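Local structure of hypothetical protein (Mus musculus, 1VKB) at residues R24-H29 with S144-G149; R45-E50 with G72-G77; G58-P63 with R154-E159; L65-G70 with V126-T131. The protein probably acts as a gamma-glutamylamine cyclotransferase, cleaving gamma-glutamyl amines to 5-oxoproline and a free amine. All blocks are in the same frame, centred on the assembly; numbering follows the deposited sequence. Where two conformers were deposited one is given.

Interaction 1 of 4, residues R24-H29 with S144-G149; sequences RGQPNH and SYDSEG. With FMT (formic acid), chain D.
Q26 and the Asx turn begun by D146 meet where two type I beta turns, Q26-H29 and D146-G149, approach each other, a worked case of one carboxamide using both its oxygen and its nitrogen on a turn. The OE1 atom of Q26 accepts from the backbone N of S147 at 2.9 Å in an almost straight bond (173° at the hydrogen). Its NE2 gives a hydrogen to OD1 of D146 at 3.1 Å. That acceptor lies in the amide plane of Q26 but is met from above the carboxylate plane, and the two flat groups stand 86° apart. E148 N reaches the same OD1 from the opposite face, closing the Asx turn. A bend at chi2 (-61°) places CD of Q26 close to the second turn. OE1 then also lies 3.4 Å from CE2 of Y145, whose ring carries S147 N over one face. CG of P27 packs on CB of S147 at 3.6 Å, while OG of S147 probably accepts from the backbone N of Y155. Away from the second turn, R24 NE and H29 NE2, from the two ends of 24-29, both donate to O2 of a formic acid molecule, probably a crystallisation additive, and NH2 of R24 takes O1. With both functions of the Q26 amide engaged, its rotation is likely to be fixed, and the two donors on OD1 would probably stabilise the D146 carboxylate as an anion.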
loop_
_atom_site.group_PDB
_atom_site.type_symbol
_atom_site.label_atom_id
_atom_site.label_comp_id
_atom_site.label_asym_id
_atom_site.label_seq_id
_atom_site.Cartn_x
_atom_site.Cartn_y
_atom_site.Cartn_z
ATOM N N ARG A 24 1.598 -8.024 -5.736
ATOM C CA ARG A 24 1.555 -9.296 -6.467
ATOM C C ARG A 24 0.856 -10.328 -5.628
ATOM O O ARG A 24 1.084 -10.438 -4.431
ATOM C CB ARG A 24 2.951 -9.795 -6.807
ATOM C CG ARG A 24 3.591 -9.038 -7.957
ATOM C CD ARG A 24 4.953 -9.545 -8.319
ATOM N NE ARG A 24 5.360 -9.022 -9.624
ATOM C CZ ARG A 24 6.514 -9.345 -10.200
ATOM N NH1 ARG A 24 7.365 -10.141 -9.574
ATOM N NH2 ARG A 24 6.830 -8.852 -11.377
ATOM N N GLY A 25 -0.056 -11.049 -6.249
ATOM C CA GLY A 25 -0.745 -12.104 -5.560
ATOM C C GLY A 25 -1.852 -11.684 -4.647
ATOM O O GLY A 25 -2.464 -12.547 -3.978
ATOM N N GLN A 26 -2.122 -10.387 -4.580
ATOM C CA GLN A 26 -3.188 -9.864 -3.740
ATOM C C GLN A 26 -4.391 -9.395 -4.595
ATOM O O GLN A 26 -4.277 -9.244 -5.840
ATOM C CB GLN A 26 -2.636 -8.787 -2.804
ATOM C CG GLN A 26 -1.603 -9.362 -1.800
ATOM C CD GLN A 26 -2.189 -10.415 -0.915
ATOM O OE1 GLN A 26 -3.291 -10.244 -0.457
ATOM N NE2 GLN A 26 -1.433 -11.477 -0.620
ATOM N N PRO A 27 -5.558 -9.246 -3.978
ATOM C CA PRO A 27 -6.803 -9.213 -4.781
ATOM C C PRO A 27 -6.964 -8.107 -5.833
ATOM O O PRO A 27 -7.723 -8.322 -6.798
ATOM C CB PRO A 27 -7.914 -9.168 -3.714
ATOM C CG PRO A 27 -7.266 -9.741 -2.480
ATOM C CD PRO A 27 -5.850 -9.293 -2.534
ATOM N N ASN A 28 -6.291 -6.960 -5.668
ATOM C CA ASN A 28 -6.432 -5.840 -6.618
ATOM C C ASN A 28 -5.213 -5.640 -7.475
ATOM O O ASN A 28 -5.090 -4.635 -8.166
ATOM C CB ASN A 28 -6.806 -4.521 -5.920
ATOM C CG ASN A 28 -8.238 -4.501 -5.414
ATOM O OD1 ASN A 28 -9.161 -4.932 -6.134
ATOM N ND2 ASN A 28 -8.426 -4.099 -4.128
ATOM N N HIS A 29 -4.306 -6.599 -7.464
ATOM C CA HIS A 29 -3.109 -6.474 -8.291
ATOM C C HIS A 29 -3.428 -6.234 -9.779
ATOM O O HIS A 29 -2.696 -5.534 -10.437
ATOM C CB HIS A 29 -2.173 -7.685 -8.167
ATOM C CG HIS A 29 -0.826 -7.457 -8.790
ATOM N ND1 HIS A 29 0.027 -6.444 -8.377
ATOM C CD2 HIS A 29 -0.212 -8.068 -9.830
ATOM C CE1 HIS A 29 1.111 -6.468 -9.125
ATOM N NE2 HIS A 29 0.997 -7.444 -10.008
ATOM N N SER A 144 3.003 -7.396 7.620
ATOM C CA SER A 144 2.709 -7.583 6.210
ATOM C C SER A 144 1.246 -7.945 6.030
ATOM O O SER A 144 0.611 -8.485 6.956
ATOM C CB SER A 144 3.612 -8.632 5.560
ATOM O OG SER A 144 3.388 -9.925 6.026
ATOM N N TYR A 145 0.753 -7.702 4.819
ATOM C CA TYR A 145 -0.634 -8.001 4.457
ATOM C C TYR A 145 -0.762 -9.186 3.492
ATOM O O TYR A 145 -0.107 -9.229 2.440
ATOM C CB TYR A 145 -1.267 -6.798 3.778
ATOM C CG TYR A 145 -2.665 -7.077 3.261
ATOM C CD1 TYR A 145 -3.724 -7.191 4.114
ATOM C CD2 TYR A 145 -2.902 -7.245 1.881
ATOM C CE1 TYR A 145 -5.057 -7.486 3.616
ATOM C CE2 TYR A 145 -4.162 -7.489 1.396
ATOM C CZ TYR A 145 -5.233 -7.629 2.253
ATOM O OH TYR A 145 -6.475 -7.876 1.737
ATOM N N ASP A 146 -1.672 -10.090 3.831
ATOM C CA ASP A 146 -2.134 -11.144 2.944
ATOM C C ASP A 146 -3.616 -11.308 3.156
ATOM O O ASP A 146 -4.041 -11.711 4.255
ATOM C CB ASP A 146 -1.385 -12.468 3.275
ATOM C CG ASP A 146 -1.772 -13.627 2.394
ATOM O OD1 ASP A 146 -2.512 -13.528 1.374
ATOM O OD2 ASP A 146 -1.359 -14.746 2.703
ATOM N N SER A 147 -4.407 -11.051 2.108
ATOM C CA SER A 147 -5.847 -11.265 2.180
ATOM C C SER A 147 -6.204 -12.670 2.685
ATOM O O SER A 147 -7.186 -12.826 3.409
ATOM C CB SER A 147 -6.470 -11.019 0.804
ATOM O OG SER A 147 -7.867 -11.196 0.873
ATOM N N GLU A 148 -5.402 -13.688 2.342
ATOM C CA GLU A 148 -5.658 -15.083 2.769
ATOM C C GLU A 148 -4.949 -15.497 4.082
ATOM O O GLU A 148 -4.818 -16.700 4.395
ATOM C CB GLU A 148 -5.254 -16.037 1.612
ATOM C CG GLU A 148 -6.038 -15.816 0.340
ATOM C CD GLU A 148 -7.523 -16.196 0.450
ATOM O OE1 GLU A 148 -7.836 -17.096 1.207
ATOM O OE2 GLU A 148 -8.378 -15.603 -0.229
ATOM N N GLY A 149 -4.430 -14.520 4.816
ATOM C CA GLY A 149 -3.705 -14.764 6.056
ATOM C C GLY A 149 -4.542 -15.312 7.202
ATOM O O GLY A 149 -5.769 -15.339 7.102
HETATM C C FMT D . 3.644 -6.907 -11.854
HETATM O O1 FMT D . 4.685 -6.870 -12.504
HETATM O O2 FMT D . 3.321 -7.895 -11.227
#

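Interaction 2 of 4, residues R45-E50 with G72-G77; sequences RGCTVE and GHCVTG
C47 and T76 face each other as a non-hydrogen-bonded pair where antiparallel strands 40-48 and 76-82 meet, and a disulfide reinforces this end of the sheet. It joins C47 to C74 rather than to the cross-strand neighbour T76; both cysteines were modelled in two conformers, and in one of them the SG atoms of C47 and C74 are 2.1 Å apart with the S-S torsion at 88°. On one flank, G46 and G77 exchange two backbone hydrogen bonds. On the other, T48 N donates to V75 O at 2.9 Å, and the same oxygen receives a CA-H contact from C47 at 3.1 Å. Beyond T48 the strand pattern passes to a side chain. With chi1 at 55°, OG1 of T48 sits between its own backbone N and carbonyl carbon, in the crowded position. There it accepts from V75 N at 2.9 Å (174° at the hydrogen) and donates to E50 O at 2.7 Å. An alanine here would probably deprive V75 N and E50 O of these hydrogen-bond partners and leave the backbone of 48-50 less tied. Further out, V75 packs on Y19, while C47 bonds through its backbone to Q108 of strand 101-109. Back at the seam, CG2 of T48 lies 3.8 Å from V75 O.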
loop_
_atom_site.group_PDB
_atom_site.type_symbol
_atom_site.label_atom_id
_atom_site.label_comp_id
_atom_site.label_asym_id
_atom_site.label_seq_id
_atom_site.Cartn_x
_atom_site.Cartn_y
_atom_site.Cartn_z
ATOM N N ARG A 45 11.431 -5.619 -3.493
ATOM C CA ARG A 45 10.737 -5.733 -2.208
ATOM C C ARG A 45 11.409 -4.815 -1.226
ATOM O O ARG A 45 12.644 -4.610 -1.291
ATOM C CB ARG A 45 10.835 -7.155 -1.678
ATOM C CG ARG A 45 10.065 -8.199 -2.469
ATOM C CD ARG A 45 10.163 -9.602 -1.867
ATOM N NE ARG A 45 11.554 -10.094 -1.810
ATOM C CZ ARG A 45 12.324 -10.180 -0.708
ATOM N NH1 ARG A 45 11.876 -9.801 0.488
ATOM N NH2 ARG A 45 13.568 -10.650 -0.807
ATOM N N GLY A 46 10.624 -4.301 -0.280
ATOM C CA GLY A 46 11.141 -3.377 0.723
ATOM C C GLY A 46 10.345 -3.381 2.013
ATOM O O GLY A 46 9.336 -4.100 2.132
ATOM N N CYS A 47 10.845 -2.652 3.007
ATOM C CA CYS A 47 10.093 -2.393 4.257
ATOM C C CYS A 47 10.234 -0.928 4.577
ATOM O O CYS A 47 11.273 -0.319 4.294
ATOM C CB CYS A 47 10.822 -3.164 5.412
ATOM S SG CYS A 47 9.814 -3.642 6.830
ATOM N N THR A 48 9.216 -0.343 5.173
ATOM C CA THR A 48 9.304 1.063 5.515
ATOM C C THR A 48 10.429 1.245 6.502
ATOM O O THR A 48 10.677 0.373 7.345
ATOM C CB THR A 48 7.971 1.579 6.076
ATOM O OG1 THR A 48 7.519 0.789 7.200
ATOM C CG2 THR A 48 6.928 1.450 5.021
ATOM N N VAL A 49 11.164 2.332 6.381
ATOM C CA VAL A 49 12.214 2.632 7.365
ATOM C C VAL A 49 11.601 3.007 8.703
ATOM O O VAL A 49 12.020 2.505 9.746
ATOM C CB VAL A 49 13.198 3.721 6.841
ATOM C CG1 VAL A 49 14.079 4.236 7.946
ATOM C CG2 VAL A 49 14.026 3.150 5.658
ATOM N N GLU A 50 10.612 3.883 8.673
ATOM C CA GLU A 50 9.810 4.210 9.844
ATOM C C GLU A 50 8.771 3.121 10.101
ATOM O O GLU A 50 8.351 2.420 9.179
ATOM C CB GLU A 50 9.133 5.565 9.661
ATOM C CG GLU A 50 8.303 6.001 10.870
ATOM C CD GLU A 50 9.091 6.128 12.177
ATOM O OE1 GLU A 50 9.326 5.094 12.894
ATOM O OE2 GLU A 50 9.432 7.304 12.502
ATOM N N GLY A 72 3.614 0.740 15.833
ATOM C CA GLY A 72 3.524 -0.486 15.026
ATOM C C GLY A 72 4.886 -1.004 14.557
ATOM O O GLY A 72 5.803 -1.042 15.321
ATOM N N HIS A 73 5.009 -1.394 13.291
ATOM C CA HIS A 73 6.184 -2.095 12.773
ATOM C C HIS A 73 6.629 -1.551 11.439
ATOM O O HIS A 73 5.885 -0.846 10.776
ATOM C CB HIS A 73 5.828 -3.561 12.603
ATOM C CG HIS A 73 5.194 -4.135 13.818
ATOM N ND1 HIS A 73 5.929 -4.576 14.897
ATOM C CD2 HIS A 73 3.889 -4.252 14.172
ATOM C CE1 HIS A 73 5.104 -4.978 15.851
ATOM N NE2 HIS A 73 3.862 -4.781 15.441
ATOM N N CYS A 74 7.837 -1.894 11.018
ATOM C CA CYS A 74 8.215 -1.595 9.662
ATOM C C CYS A 74 7.349 -2.529 8.825
ATOM O O CYS A 74 7.150 -3.705 9.199
ATOM C CB CYS A 74 9.714 -1.789 9.425
ATOM S SG CYS A 74 10.265 -3.388 8.827
ATOM N N VAL A 75 6.747 -1.996 7.782
ATOM C CA VAL A 75 5.760 -2.729 6.968
ATOM C C VAL A 75 6.408 -3.136 5.641
ATOM O O VAL A 75 7.042 -2.314 4.987
ATOM C CB VAL A 75 4.510 -1.891 6.757
ATOM C CG1 VAL A 75 3.578 -2.488 5.712
ATOM C CG2 VAL A 75 3.742 -1.763 8.092
ATOM N N THR A 76 6.254 -4.403 5.258
ATOM C CA THR A 76 6.867 -4.933 4.046
ATOM C C THR A 76 5.944 -4.695 2.856
ATOM O O THR A 76 4.714 -4.558 2.994
ATOM C CB THR A 76 7.181 -6.476 4.180
ATOM O OG1 THR A 76 5.973 -7.217 4.352
ATOM C CG2 THR A 76 7.981 -6.780 5.412
ATOM N N GLY A 77 6.531 -4.681 1.670
ATOM C CA GLY A 77 5.748 -4.466 0.468
ATOM C C GLY A 77 6.643 -4.496 -0.731
ATOM O O GLY A 77 7.775 -5.012 -0.692
#

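Interaction 3 of 4, residues G58-P63 with R154-E159; sequences GEHNIP and RYNPRE. With FMT (formic acid), chain B.
H60 and N156 bring two irregular backbones together, their CA atoms 4.8 Å apart and the touching parts running 102° to one another. G58-N61 forms a type I beta turn closed by N61 N on G58 O; N61 then adopts a left-handed conformation and leads into strand 62-66. The segment 154-159 passes across this turn. N156 N donates to H60 O at 3.0 Å, nearly straight at 171°. The N156 side chain adds two bonds: ND2 meets a lone pair of E59 O in the carbonyl plane at 3.2 Å, and OD1 accepts from ND1 of H60 at 3.0 Å. Ring and amide planes stand 58° apart, and the imidazole is covered on one face by CA of R158 in a CH-pi contact, 3.8 Å from the centroid. ND2 of N61 donates to R154 O at 2.9 Å from above the carbonyl plane. Meanwhile the guanidinium of R154 turns to a salt bridge with E148. On the inner side CG1 of I62 lies in plane at the edge of the Y155 ring, 3.7 Å from CE1. Past that ring Y155 OH bonds O2 of a formic acid molecule at 2.6 Å. NE and NH2 of R158 bind its O2 and O1 as a paired N-H donor set, and this molecule, probably an additive of the crystal, may mark a pocket. R158 also makes a cation-pi contact with F93. The turn of the beta hairpin of strands 54-57 and 62-66 is thus overlaid by the C-terminal tail.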
loop_
_atom_site.group_PDB
_atom_site.type_symbol
_atom_site.label_atom_id
_atom_site.label_comp_id
_atom_site.label_asym_id
_atom_site.label_seq_id
_atom_site.Cartn_x
_atom_site.Cartn_y
_atom_site.Cartn_z
ATOM N N GLY A 58 -12.607 -2.287 8.713
ATOM C CA GLY A 58 -13.807 -1.893 8.003
ATOM C C GLY A 58 -14.527 -3.084 7.395
ATOM O O GLY A 58 -14.044 -4.209 7.422
ATOM N N GLU A 59 -15.708 -2.812 6.829
ATOM C CA GLU A 59 -16.547 -3.872 6.337
ATOM C C GLU A 59 -15.970 -4.629 5.163
ATOM O O GLU A 59 -16.364 -5.780 4.898
ATOM C CB GLU A 59 -17.929 -3.312 5.953
ATOM C CG GLU A 59 -18.635 -2.692 7.146
ATOM C CD GLU A 59 -19.838 -3.467 7.631
ATOM O OE1 GLU A 59 -19.898 -4.711 7.467
ATOM O OE2 GLU A 59 -20.736 -2.805 8.189
ATOM N N HIS A 60 -15.034 -4.031 4.446
ATOM C CA HIS A 60 -14.393 -4.684 3.306
ATOM C C HIS A 60 -13.085 -5.375 3.636
ATOM O O HIS A 60 -12.456 -5.950 2.744
ATOM C CB HIS A 60 -14.140 -3.653 2.213
ATOM C CG HIS A 60 -15.394 -3.003 1.766
ATOM N ND1 HIS A 60 -16.356 -3.703 1.083
ATOM C CD2 HIS A 60 -15.920 -1.786 2.033
ATOM C CE1 HIS A 60 -17.411 -2.926 0.895
ATOM N NE2 HIS A 60 -17.167 -1.753 1.459
ATOM N N ASN A 61 -12.699 -5.347 4.898
ATOM C CA ASN A 61 -11.414 -5.909 5.307
ATOM C C ASN A 61 -10.257 -5.358 4.451
ATOM O O ASN A 61 -9.374 -6.080 3.963
ATOM C CB ASN A 61 -11.454 -7.440 5.259
ATOM C CG ASN A 61 -12.528 -8.023 6.166
ATOM O OD1 ASN A 61 -12.902 -7.419 7.178
ATOM N ND2 ASN A 61 -13.046 -9.206 5.806
ATOM N N ILE A 62 -10.231 -4.049 4.341
ATOM C CA ILE A 62 -9.186 -3.324 3.599
ATOM C C ILE A 62 -7.951 -3.146 4.483
ATOM O O ILE A 62 -8.071 -2.900 5.690
ATOM C CB ILE A 62 -9.753 -1.975 3.162
ATOM C CG1 ILE A 62 -10.668 -2.230 1.950
ATOM C CG2 ILE A 62 -8.676 -1.047 2.722
ATOM C CD1 ILE A 62 -11.554 -1.028 1.623
ATOM N N PRO A 63 -6.771 -3.289 3.913
ATOM C CA PRO A 63 -5.581 -2.924 4.638
ATOM C C PRO A 63 -5.307 -1.423 4.603
ATOM O O PRO A 63 -5.359 -0.777 3.537
ATOM C CB PRO A 63 -4.483 -3.670 3.899
ATOM C CG PRO A 63 -4.931 -3.660 2.446
ATOM C CD PRO A 63 -6.449 -3.835 2.582
ATOM N N ARG A 154 -10.716 -11.774 4.767
ATOM C CA ARG A 154 -10.462 -11.749 3.359
ATOM C C ARG A 154 -11.088 -10.484 2.776
ATOM O O ARG A 154 -12.214 -10.066 3.141
ATOM C CB ARG A 154 -11.066 -13.027 2.770
ATOM C CG ARG A 154 -10.796 -13.295 1.306
ATOM C CD ARG A 154 -11.736 -14.393 0.701
ATOM N NE ARG A 154 -11.247 -14.853 -0.577
ATOM C CZ ARG A 154 -11.577 -14.352 -1.768
ATOM N NH1 ARG A 154 -12.445 -13.370 -1.907
ATOM N NH2 ARG A 154 -11.025 -14.881 -2.839
ATOM N N TYR A 155 -10.359 -9.857 1.875
ATOM C CA TYR A 155 -10.821 -8.658 1.225
ATOM C C TYR A 155 -12.133 -8.885 0.494
ATOM O O TYR A 155 -12.322 -9.917 -0.149
ATOM C CB TYR A 155 -9.765 -8.162 0.246
ATOM C CG TYR A 155 -10.236 -7.023 -0.602
ATOM C CD1 TYR A 155 -10.301 -5.721 -0.093
ATOM C CD2 TYR A 155 -10.625 -7.228 -1.933
ATOM C CE1 TYR A 155 -10.686 -4.663 -0.895
ATOM C CE2 TYR A 155 -11.034 -6.160 -2.741
ATOM C CZ TYR A 155 -11.089 -4.899 -2.219
ATOM O OH TYR A 155 -11.479 -3.872 -3.009
ATOM N N ASN A 156 -13.045 -7.938 0.624
ATOM C CA ASN A 156 -14.232 -7.977 -0.209
ATOM C C ASN A 156 -14.414 -6.637 -0.902
ATOM O O ASN A 156 -14.036 -5.577 -0.373
ATOM C CB ASN A 156 -15.449 -8.539 0.531
ATOM C CG ASN A 156 -15.881 -7.706 1.648
ATOM O OD1 ASN A 156 -16.484 -6.648 1.436
ATOM N ND2 ASN A 156 -15.594 -8.152 2.869
ATOM N N PRO A 157 -14.911 -6.680 -2.136
ATOM C CA PRO A 157 -14.885 -5.508 -2.984
ATOM C C PRO A 157 -15.884 -4.450 -2.551
ATOM O O PRO A 157 -16.890 -4.733 -1.902
ATOM C CB PRO A 157 -15.213 -6.062 -4.374
ATOM C CG PRO A 157 -15.978 -7.253 -4.136
ATOM C CD PRO A 157 -15.493 -7.838 -2.826
ATOM N N ARG A 158 -15.580 -3.219 -2.941
ATOM C CA ARG A 158 -16.213 -2.045 -2.343
ATOM C C ARG A 158 -17.718 -1.958 -2.436
ATOM O O ARG A 158 -18.360 -1.431 -1.502
ATOM C CB ARG A 158 -15.598 -0.786 -2.930
ATOM C CG ARG A 158 -14.264 -0.495 -2.311
ATOM C CD ARG A 158 -13.595 0.719 -2.912
ATOM N NE ARG A 158 -12.148 0.706 -2.719
ATOM C CZ ARG A 158 -11.346 1.705 -3.100
ATOM N NH1 ARG A 158 -11.882 2.808 -3.655
ATOM N NH2 ARG A 158 -10.022 1.600 -2.913
ATOM N N GLU A 159 -18.302 -2.455 -3.531
ATOM C CA GLU A 159 -19.739 -2.353 -3.716
ATOM C C GLU A 159 -20.550 -3.443 -3.033
ATOM O O GLU A 159 -21.794 -3.440 -3.102
ATOM C CB GLU A 159 -20.083 -2.298 -5.207
ATOM C CG GLU A 159 -19.627 -1.010 -5.889
ATOM C CD GLU A 159 -20.337 0.226 -5.348
HETATM C C FMT B . -9.478 -1.417 -1.862
HETATM O O1 FMT B . -8.968 -0.341 -1.484
HETATM O O2 FMT B . -10.699 -1.613 -2.100
#

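Interaction 4 of 4, residues L65-G70 with V126-T131; sequences LLYLPG and VYTTAT
T129 and L66 pair in parallel, the one such strand pairing in a sheet otherwise antiparallel, and beyond the pair each segment goes on into a turn. T129 N donates to L65 O at 2.9 Å, and Y67 N returns a bond to T129 O at 2.9 Å, so the backbone of T129 brackets L66. Side by side on one face, CD2 of L66 and CG2 of T129 touch at 3.8 Å. Away from that pair, CD2 of L65 meets CG1 of V126, the two side chains crossing obliquely. Here strand 62-66 joins strand 121-129 in the mixed sheet of the gamma-glutamyl cyclotransferase-like fold. The exits differ in kind: Y67 is the centre of an inverse gamma turn, with L68 N on L66 O at 2.8 Å, whereas T129 opens an ST turn. With its OG1 anti to the backbone N (chi1 -177°), T129 accepts from T131 N at 2.9 Å (159°) and also bonds M99 O. An alanine here would probably leave T131 N and M99 O without that hydroxyl and open a gap beside CD2 of L66. The Y67 ring lies alongside T128, its CD1 4.0 Å from OG1, a hydroxyl bonded to T103 and Q101 O; CD of P69 covers part of one ring face. Away from this seam, Y127 packs on helix 84-93 and bonds D91, while Y19 OH links L65 N to Y127 O.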
loop_
_atom_site.group_PDB
_atom_site.type_symbol
_atom_site.label_atom_id
_atom_site.label_comp_id
_atom_site.label_asym_id
_atom_site.label_seq_id
_atom_site.Cartn_x
_atom_site.Cartn_y
_atom_site.Cartn_z
ATOM N N LEU A 65 -2.496 1.499 6.067
ATOM C CA LEU A 65 -1.287 1.927 6.740
ATOM C C LEU A 65 -1.579 3.285 7.398
ATOM O O LEU A 65 -1.748 4.325 6.709
ATOM C CB LEU A 65 -0.115 2.015 5.755
ATOM C CG LEU A 65 1.273 2.098 6.387
ATOM C CD1 LEU A 65 1.576 0.796 7.139
ATOM C CD2 LEU A 65 2.310 2.313 5.304
ATOM N N LEU A 66 -1.731 3.248 8.729
ATOM C CA LEU A 66 -2.162 4.417 9.479
ATOM C C LEU A 66 -0.986 5.364 9.618
ATOM O O LEU A 66 0.118 4.940 9.946
ATOM C CB LEU A 66 -2.733 4.050 10.825
ATOM C CG LEU A 66 -3.743 2.942 10.894
ATOM C CD1 LEU A 66 -4.258 2.780 12.323
ATOM C CD2 LEU A 66 -4.852 3.211 9.898
ATOM N N TYR A 67 -1.230 6.654 9.417
ATOM C CA TYR A 67 -0.142 7.624 9.455
ATOM C C TYR A 67 0.149 8.020 10.910
ATOM O O TYR A 67 -0.245 9.091 11.379
ATOM C CB TYR A 67 -0.402 8.837 8.559
ATOM C CG TYR A 67 0.884 9.598 8.410
ATOM C CD1 TYR A 67 1.906 9.115 7.606
ATOM C CD2 TYR A 67 1.145 10.706 9.213
ATOM C CE1 TYR A 67 3.129 9.758 7.535
ATOM C CE2 TYR A 67 2.375 11.361 9.154
ATOM C CZ TYR A 67 3.362 10.877 8.322
ATOM O OH TYR A 67 4.585 11.541 8.247
ATOM N N LEU A 68 0.828 7.115 11.598
ATOM C CA LEU A 68 1.271 7.265 12.957
ATOM C C LEU A 68 2.716 6.787 13.046
ATOM O O LEU A 68 3.007 5.672 13.561
ATOM C CB LEU A 68 0.389 6.424 13.875
ATOM C CG LEU A 68 -1.048 6.964 14.005
ATOM C CD1 LEU A 68 -1.968 5.899 14.490
ATOM C CD2 LEU A 68 -1.058 8.163 14.954
ATOM N N PRO A 69 3.627 7.581 12.489
ATOM C CA PRO A 69 5.014 7.173 12.430
ATOM C C PRO A 69 5.564 6.852 13.811
ATOM O O PRO A 69 5.290 7.583 14.776
ATOM C CB PRO A 69 5.723 8.352 11.746
ATOM C CG PRO A 69 4.763 9.445 11.712
ATOM C CD PRO A 69 3.392 8.862 11.817
ATOM N N GLY A 70 6.271 5.722 13.908
ATOM C CA GLY A 70 6.916 5.292 15.140
ATOM C C GLY A 70 6.034 4.395 15.979
ATOM O O GLY A 70 6.476 3.961 17.002
ATOM N N VAL A 126 3.472 6.265 -0.951
ATOM C CA VAL A 126 2.724 5.203 -0.257
ATOM C C VAL A 126 1.349 5.767 0.066
ATOM O O VAL A 126 1.246 6.963 0.386
ATOM C CB VAL A 126 3.423 4.820 1.076
ATOM C CG1 VAL A 126 2.682 3.654 1.750
ATOM C CG2 VAL A 126 4.866 4.414 0.829
ATOM N N TYR A 127 0.309 4.948 -0.077
ATOM C CA TYR A 127 -1.057 5.352 0.305
ATOM C C TYR A 127 -1.232 5.115 1.821
ATOM O O TYR A 127 -1.337 3.977 2.254
ATOM C CB TYR A 127 -2.097 4.609 -0.557
ATOM C CG TYR A 127 -1.990 5.086 -1.987
ATOM C CD1 TYR A 127 -2.483 6.351 -2.344
ATOM C CD2 TYR A 127 -1.340 4.329 -2.963
ATOM C CE1 TYR A 127 -2.344 6.832 -3.635
ATOM C CE2 TYR A 127 -1.146 4.841 -4.280
ATOM C CZ TYR A 127 -1.680 6.061 -4.596
ATOM O OH TYR A 127 -1.528 6.566 -5.859
ATOM N N THR A 128 -1.133 6.194 2.615
ATOM C CA THR A 128 -1.327 6.133 4.082
ATOM C C THR A 128 -2.689 6.713 4.405
ATOM O O THR A 128 -3.347 7.242 3.538
ATOM C CB THR A 128 -0.233 6.900 4.810
ATOM O OG1 THR A 128 -0.268 8.280 4.410
ATOM C CG2 THR A 128 1.112 6.406 4.383
ATOM N N THR A 129 -3.129 6.619 5.650
ATOM C CA THR A 129 -4.341 7.308 6.028
ATOM C C THR A 129 -4.300 7.922 7.411
ATOM O O THR A 129 -3.809 7.303 8.356
ATOM C CB THR A 129 -5.567 6.461 5.840
ATOM O OG1 THR A 129 -6.701 7.262 6.177
ATOM C CG2 THR A 129 -5.620 5.294 6.795
ATOM N N ALA A 130 -4.771 9.164 7.460
ATOM C CA ALA A 130 -5.028 9.929 8.686
ATOM C C ALA A 130 -6.544 9.995 8.936
ATOM O O ALA A 130 -6.998 10.617 9.910
ATOM C CB ALA A 130 -4.500 11.311 8.549
ATOM N N THR A 131 -7.348 9.353 8.090
ATOM C CA THR A 131 -8.829 9.479 8.243
ATOM C C THR A 131 -9.466 8.137 8.593
ATOM O O THR A 131 -10.591 7.893 8.259
ATOM C CB THR A 131 -9.453 10.031 6.944
ATOM O OG1 THR A 131 -9.011 9.247 5.810
ATOM C CG2 THR A 131 -8.998 11.448 6.664
#

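Overall arrangement
From the N terminus, 24-29 comes first and meets 144-149 some 115 residues on, so interaction 1 closes a loop holding most of the sheet. Within it, interaction 2 joins 45-50 to 72-77, tying strands 40-48 and 76-82. The hairpin strand 62-66 lies inside that shorter loop but pairs beyond it: 65-70 pairs with 126-131 in interaction 4, which falls within the span of interaction 1, and 58-63 meets the tail 154-159 in interaction 3. Both cross interaction 2. Interaction 3 encloses interaction 4 and crosses interaction 1, touching it through the E148-R154 salt bridge. Interactions 2 and 4 meet where V75 packs on L65, whereas interactions 1 and 4 stay about 8 Å apart at their nearest atoms.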